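TetR-family transcriptional regulator (Streptomyces coelicolor, PDB 2G7L) probably binds operator DNA as a dimer through N-terminal helix-turn-helix domains and regulates transcription. Local coordinates at the interface of chains A and B. Coordinates in Å, arbitrary orientation; residue numbers count along the deposited sequence, not the author numbering. Chains: chain A/B, TetR-family transcriptional regulator.

Contact 1: the interface of chains A and B. Residues chain A 182-183, 186, 194; chain B 120, 125.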
# COMPACT_ATOMS: atom_id res chain seq x y z
N ALA A 182 15.88 1.99 -14.66
CA ALA A 182 16.88 2.76 -13.94
C ALA A 182 17.79 1.87 -13.09
O ALA A 182 18.99 2.17 -12.90
CB ALA A 182 16.23 3.85 -13.11
N LEU A 183 17.22 0.78 -12.56
CA LEU A 183 17.95 -0.19 -11.76
C LEU A 183 18.88 -1.02 -12.66
O LEU A 183 20.06 -1.17 -12.33
CB LEU A 183 17.01 -1.11 -10.96
CG LEU A 183 16.59 -0.89 -9.48
CD1 LEU A 183 17.33 0.21 -8.62
CD2 LEU A 183 15.10 -0.90 -9.23
N ALA A 186 21.76 1.53 -13.54
CA ALA A 186 22.64 1.95 -12.45
C ALA A 186 24.03 1.37 -12.71
O ALA A 186 24.17 0.22 -13.14
CB ALA A 186 22.12 1.51 -11.07
N ILE A 194 23.30 -2.16 -5.61
CA ILE A 194 22.29 -2.47 -6.66
C ILE A 194 22.80 -3.49 -7.66
O ILE A 194 22.12 -4.48 -7.97
CB ILE A 194 21.74 -1.23 -7.36
CG1 ILE A 194 20.96 -0.36 -6.35
CG2 ILE A 194 20.84 -1.64 -8.53
CD1 ILE A 194 20.59 1.12 -6.82
N SER B 120 12.06 6.79 -9.80
CA SER B 120 13.12 6.20 -10.57
C SER B 120 14.28 7.19 -10.73
O SER B 120 15.14 6.99 -11.57
CB SER B 120 12.60 5.76 -11.93
OG SER B 120 12.14 6.87 -12.69
N LEU B 125 17.12 5.83 -6.38
CA LEU B 125 18.23 4.90 -6.58
C LEU B 125 19.29 4.96 -5.45
O LEU B 125 19.87 3.93 -5.10
CB LEU B 125 18.88 5.14 -7.96
CG LEU B 125 18.40 4.19 -9.07
CD1 LEU B 125 16.87 4.21 -9.16
CD2 LEU B 125 19.04 4.63 -10.37
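B:Leu125 pushes its forked end against A:Ala182 and A:Leu183, two neighbours on helix 178-185 of the other chain, in a small apolar patch of the dimer interface. The branches divide the work. CD2 of B:Leu125 comes up to the carbonyl oxygen O of A:Ala182 at 3.5 Å and also lies beside that residue's methyl, whereas CD1 of B:Leu125 packs on both the methyl CB of A:Ala182 and the methyl CD1 of A:Leu183, the latter at 4.1 Å. The two leucine side chains cross obliquely, touching through methyls and the B:Leu125 branch point CG. The chi1 of B:Leu125 (-98°) lies away from the staggered values, perhaps the price of putting both methyls against the partner helix. An alanine in place of B:Leu125 would probably open a gap beside A:Ala182 and leave the CD1 methyl of A:Leu183 without its partner.

Further out, a backbone carbonyl and two more methyls border the patch. The carbonyl O of B:Ser120, in the loop ahead of helix 122-136, stands 3.7 Å from CB of A:Ala182. A:Ala186 follows just past the end of its helix, and its methyl CB lies 4.4 Å from CD2 of B:Leu125. On the far flank A:Ile194 carries CG1 anti to its own carbonyl carbon (chi1 -64°), and the chain ends with methyl CD1 3.4 Å from the backbone oxygen O of B:Leu125.

Contact 2: the interface of chains A and B. Residues chain A 115, 154-155, 158-159; chain B 115, 154-155, 158-159.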
# COMPACT_ATOMS: atom_id res chain seq x y z
N LEU A 115 -6.59 1.37 0.87
CA LEU A 115 -5.55 2.00 1.72
C LEU A 115 -5.97 3.32 2.28
O LEU A 115 -5.56 3.69 3.36
CB LEU A 115 -4.18 2.11 1.01
CG LEU A 115 -3.63 0.78 0.52
CD1 LEU A 115 -2.71 0.92 -0.68
CD2 LEU A 115 -2.99 -0.10 1.61
N GLN A 154 -3.00 -5.46 4.76
CA GLN A 154 -2.36 -4.29 4.15
C GLN A 154 -1.36 -4.68 3.07
O GLN A 154 -1.24 -4.01 2.08
CB GLN A 154 -1.65 -3.43 5.17
CG GLN A 154 -1.26 -2.05 4.56
CD GLN A 154 -0.27 -1.38 5.40
OE1 GLN A 154 -0.61 -0.57 6.23
NE2 GLN A 154 0.99 -1.77 5.24
N ASP A 155 -0.65 -5.76 3.28
CA ASP A 155 0.37 -6.25 2.35
C ASP A 155 -0.26 -6.72 1.03
O ASP A 155 0.25 -6.39 -0.06
CB ASP A 155 1.15 -7.38 3.04
CG ASP A 155 2.12 -8.12 2.08
OD1 ASP A 155 3.05 -7.45 1.53
OD2 ASP A 155 1.93 -9.36 1.91
N ALA A 158 -1.62 -3.51 -0.63
CA ALA A 158 -0.53 -2.69 -1.26
C ALA A 158 -0.05 -3.34 -2.54
O ALA A 158 0.15 -2.64 -3.52
CB ALA A 158 0.62 -2.44 -0.28
N THR A 159 0.09 -4.64 -2.56
CA THR A 159 0.57 -5.33 -3.79
C THR A 159 -0.43 -5.30 -4.95
O THR A 159 -0.05 -5.23 -6.13
CB THR A 159 1.01 -6.80 -3.51
OG1 THR A 159 2.07 -6.84 -2.54
CG2 THR A 159 1.55 -7.48 -4.80
N LEU B 115 2.70 3.76 -4.96
CA LEU B 115 2.23 2.37 -5.21
C LEU B 115 1.84 2.13 -6.64
O LEU B 115 1.98 1.04 -7.13
CB LEU B 115 1.11 1.94 -4.24
CG LEU B 115 1.49 2.04 -2.77
CD1 LEU B 115 0.30 2.26 -1.86
CD2 LEU B 115 2.38 0.90 -2.25
N GLN B 154 7.78 -0.86 0.28
CA GLN B 154 6.34 -0.96 0.04
C GLN B 154 5.54 -0.83 1.33
O GLN B 154 4.48 -0.27 1.34
CB GLN B 154 5.98 -2.27 -0.62
CG GLN B 154 4.50 -2.23 -1.14
CD GLN B 154 4.03 -3.58 -1.44
OE1 GLN B 154 4.10 -4.02 -2.57
NE2 GLN B 154 3.61 -4.29 -0.41
N ASP B 155 6.06 -1.36 2.41
CA ASP B 155 5.39 -1.35 3.72
C ASP B 155 5.30 0.08 4.27
O ASP B 155 4.23 0.48 4.77
CB ASP B 155 6.17 -2.27 4.67
CG ASP B 155 5.69 -2.17 6.14
OD1 ASP B 155 4.48 -2.48 6.40
OD2 ASP B 155 6.53 -1.80 7.01
N ALA B 158 2.84 1.90 1.92
CA ALA B 158 1.42 1.53 2.18
C ALA B 158 0.92 2.19 3.45
O ALA B 158 -0.19 2.69 3.48
CB ALA B 158 1.22 0.01 2.22
N THR B 159 1.74 2.24 4.48
CA THR B 159 1.31 2.85 5.76
C THR B 159 1.13 4.38 5.69
O THR B 159 0.25 4.97 6.35
CB THR B 159 2.26 2.50 6.95
OG1 THR B 159 2.30 1.07 7.15
CG2 THR B 159 1.75 3.12 8.28
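Helix packs against helix across the two-fold axis here, A:Ala158 meeting B:Ala158 in a self-complementary patch that joins the two chains of the deposited dimer, a pairing typical of TetR-family regulators. The CB methyls of A:Ala158 and B:Ala158 lie 3.6 Å apart, and such small side chains let the helices come close. A:Gln154, with CG anti to its backbone N (chi1 -168°) and the chain extended beyond, lays its terminal amide over B:Ala158: NE2 of A:Gln154 sits 3.5 Å from CB of B:Ala158. The A:Gln154 side chain crosses that of B:Thr159 at about a right angle. The main bond of the B:Thr159 hydroxyl OG1 goes to the carbonyl O of B:Asp155 in its own helix, at 3.1 Å; a weak one to OE1 of A:Gln154, 3.5 Å from OG1 of B:Thr159, probably competes for the same hydrogen. The glutamine contacts recur with the chains exchanged, while the alanine and leucine pairs are their own twins. A:Leu115 and B:Leu115 meet tip to tip, their CD1 methyls a tight 3.5 Å apart. In the fold, residues 154 to 159 belong to helix 142-161 of the C-terminal, TetR-like domain, while the leucines come from helix 108-116, near the middle of the dimer.

Contact 3: the interface of chains A and B. Residues chain A 191-194, 201; chain B 125, 128-129, 132-133.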
# COMPACT_ATOMS: atom_id res chain seq x y z
N HIS A 191 26.74 2.48 -7.81
CA HIS A 191 25.67 1.78 -7.09
C HIS A 191 26.01 0.29 -7.01
O HIS A 191 25.36 -0.53 -7.66
CB HIS A 191 24.35 1.93 -7.87
CG HIS A 191 23.81 3.33 -7.88
ND1 HIS A 191 23.93 4.15 -8.97
CD2 HIS A 191 23.13 4.03 -6.94
CE1 HIS A 191 23.36 5.32 -8.69
NE2 HIS A 191 22.86 5.27 -7.47
N PRO A 192 27.09 -0.06 -6.25
CA PRO A 192 27.54 -1.45 -6.24
C PRO A 192 26.52 -2.41 -5.53
O PRO A 192 26.33 -3.54 -5.96
CB PRO A 192 28.86 -1.37 -5.48
CG PRO A 192 28.63 -0.19 -4.51
CD PRO A 192 27.91 0.79 -5.37
N ALA A 193 25.85 -1.94 -4.48
CA ALA A 193 24.84 -2.78 -3.79
C ALA A 193 23.73 -3.12 -4.78
O ALA A 193 23.35 -4.28 -4.87
CB ALA A 193 24.29 -2.10 -2.53
N ILE A 194 23.30 -2.16 -5.61
CA ILE A 194 22.29 -2.47 -6.66
C ILE A 194 22.80 -3.49 -7.66
O ILE A 194 22.12 -4.48 -7.97
CB ILE A 194 21.74 -1.23 -7.36
CG1 ILE A 194 20.96 -0.36 -6.35
CG2 ILE A 194 20.84 -1.64 -8.53
CD1 ILE A 194 20.59 1.12 -6.82
N LEU A 201 16.75 -8.27 -7.78
CA LEU A 201 16.12 -7.05 -7.28
C LEU A 201 14.84 -6.73 -8.12
O LEU A 201 13.85 -6.21 -7.62
CB LEU A 201 17.13 -5.93 -7.35
CG LEU A 201 16.78 -4.55 -6.83
CD1 LEU A 201 16.21 -4.75 -5.46
CD2 LEU A 201 17.98 -3.61 -6.80
N LEU B 125 17.12 5.83 -6.38
CA LEU B 125 18.23 4.90 -6.58
C LEU B 125 19.29 4.96 -5.45
O LEU B 125 19.87 3.93 -5.10
CB LEU B 125 18.88 5.14 -7.96
CG LEU B 125 18.40 4.19 -9.07
CD1 LEU B 125 16.87 4.21 -9.16
CD2 LEU B 125 19.04 4.63 -10.37
N VAL B 128 17.53 3.31 -2.43
CA VAL B 128 17.58 1.86 -2.55
C VAL B 128 18.97 1.26 -2.35
O VAL B 128 19.09 0.25 -1.65
CB VAL B 128 16.67 1.16 -3.71
CG1 VAL B 128 15.62 2.06 -4.38
CG2 VAL B 128 17.35 0.04 -4.57
N GLU B 129 20.01 1.92 -2.91
CA GLU B 129 21.41 1.44 -2.78
C GLU B 129 21.75 1.31 -1.29
O GLU B 129 22.28 0.33 -0.86
CB GLU B 129 22.36 2.46 -3.50
CG GLU B 129 23.82 2.27 -3.17
CD GLU B 129 24.36 1.08 -3.88
OE1 GLU B 129 23.64 0.61 -4.79
OE2 GLU B 129 25.50 0.60 -3.52
N LEU B 132 19.77 -1.36 0.67
CA LEU B 132 20.30 -2.65 0.29
C LEU B 132 21.64 -2.96 1.02
O LEU B 132 21.88 -4.10 1.49
CB LEU B 132 20.54 -2.66 -1.20
CG LEU B 132 19.49 -3.02 -2.22
CD1 LEU B 132 19.99 -2.69 -3.66
CD2 LEU B 132 19.21 -4.47 -2.17
N GLU B 133 22.49 -1.93 1.08
CA GLU B 133 23.81 -2.00 1.73
C GLU B 133 23.67 -2.43 3.19
O GLU B 133 24.36 -3.33 3.65
CB GLU B 133 24.40 -0.58 1.71
CG GLU B 133 25.91 -0.48 1.84
CD GLU B 133 26.35 0.97 2.15
OE1 GLU B 133 27.21 1.12 3.06
OE2 GLU B 133 25.82 1.96 1.55
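The carboxylate of B:Glu129 faces A:Ala193 and A:Ile194 at the start of helix 192-197 in the partner chain and grips their backbone with both oxygens. OE2 of B:Glu129 accepts from the amide N of A:Ala193 at 2.7 Å through its syn lone pair. OE1 of B:Glu129 takes the amide N of A:Ile194 at 2.9 Å, also on the syn side but 25° out of the carboxylate plane. This paired hold caps the helix N-terminus, whose dipole would probably favour the negative charge, and should fix the carboxylate's rotation. B:Glu129 reaches it with CG anti to its backbone N (chi1 166°) and a bend at chi2 that turns the acid toward the helix end. The ring of A:His191 stands at 69° to the carboxylate plane, with CB of B:Glu129 at the ring edge, in plane, 3.9 Å from CD2 of A:His191. A:Ile194 lies aslant B:Glu129 but at about a right angle to B:Leu132, whose CD1 is 3.7 Å from CG1 of A:Ile194. Alongside, CB of A:Ala193 rests on CB of B:Leu132, and CG2 of B:Val128 touches CG1 of A:Ile194 at 4.0 Å. A:Leu201 meets B:Leu132 tip to tip, the methyl CD2 of A:Leu201 lying 3.8 Å from CD1 of B:Leu132.

Contact 1 and contact 3 are adjoining parts of one surface: their C-alpha centres are about 8 Å apart, and they share A:Ile194 and B:Leu125. Both chiefly set helix 122-136 of chain B against the 178-197 stretch of chain A; contact 1 is apolar, while contact 3 adds a carboxylate cap on a helix end to further apolar packing. The C-alpha centre of contact 2 lies about 21 Å from that of either, at the two-fold axis. The symmetry repeats the outer pair on the other flank, so the chains are joined at the centre and embraced on both sides, which would probably steady the mutual placement of the DNA-binding domains.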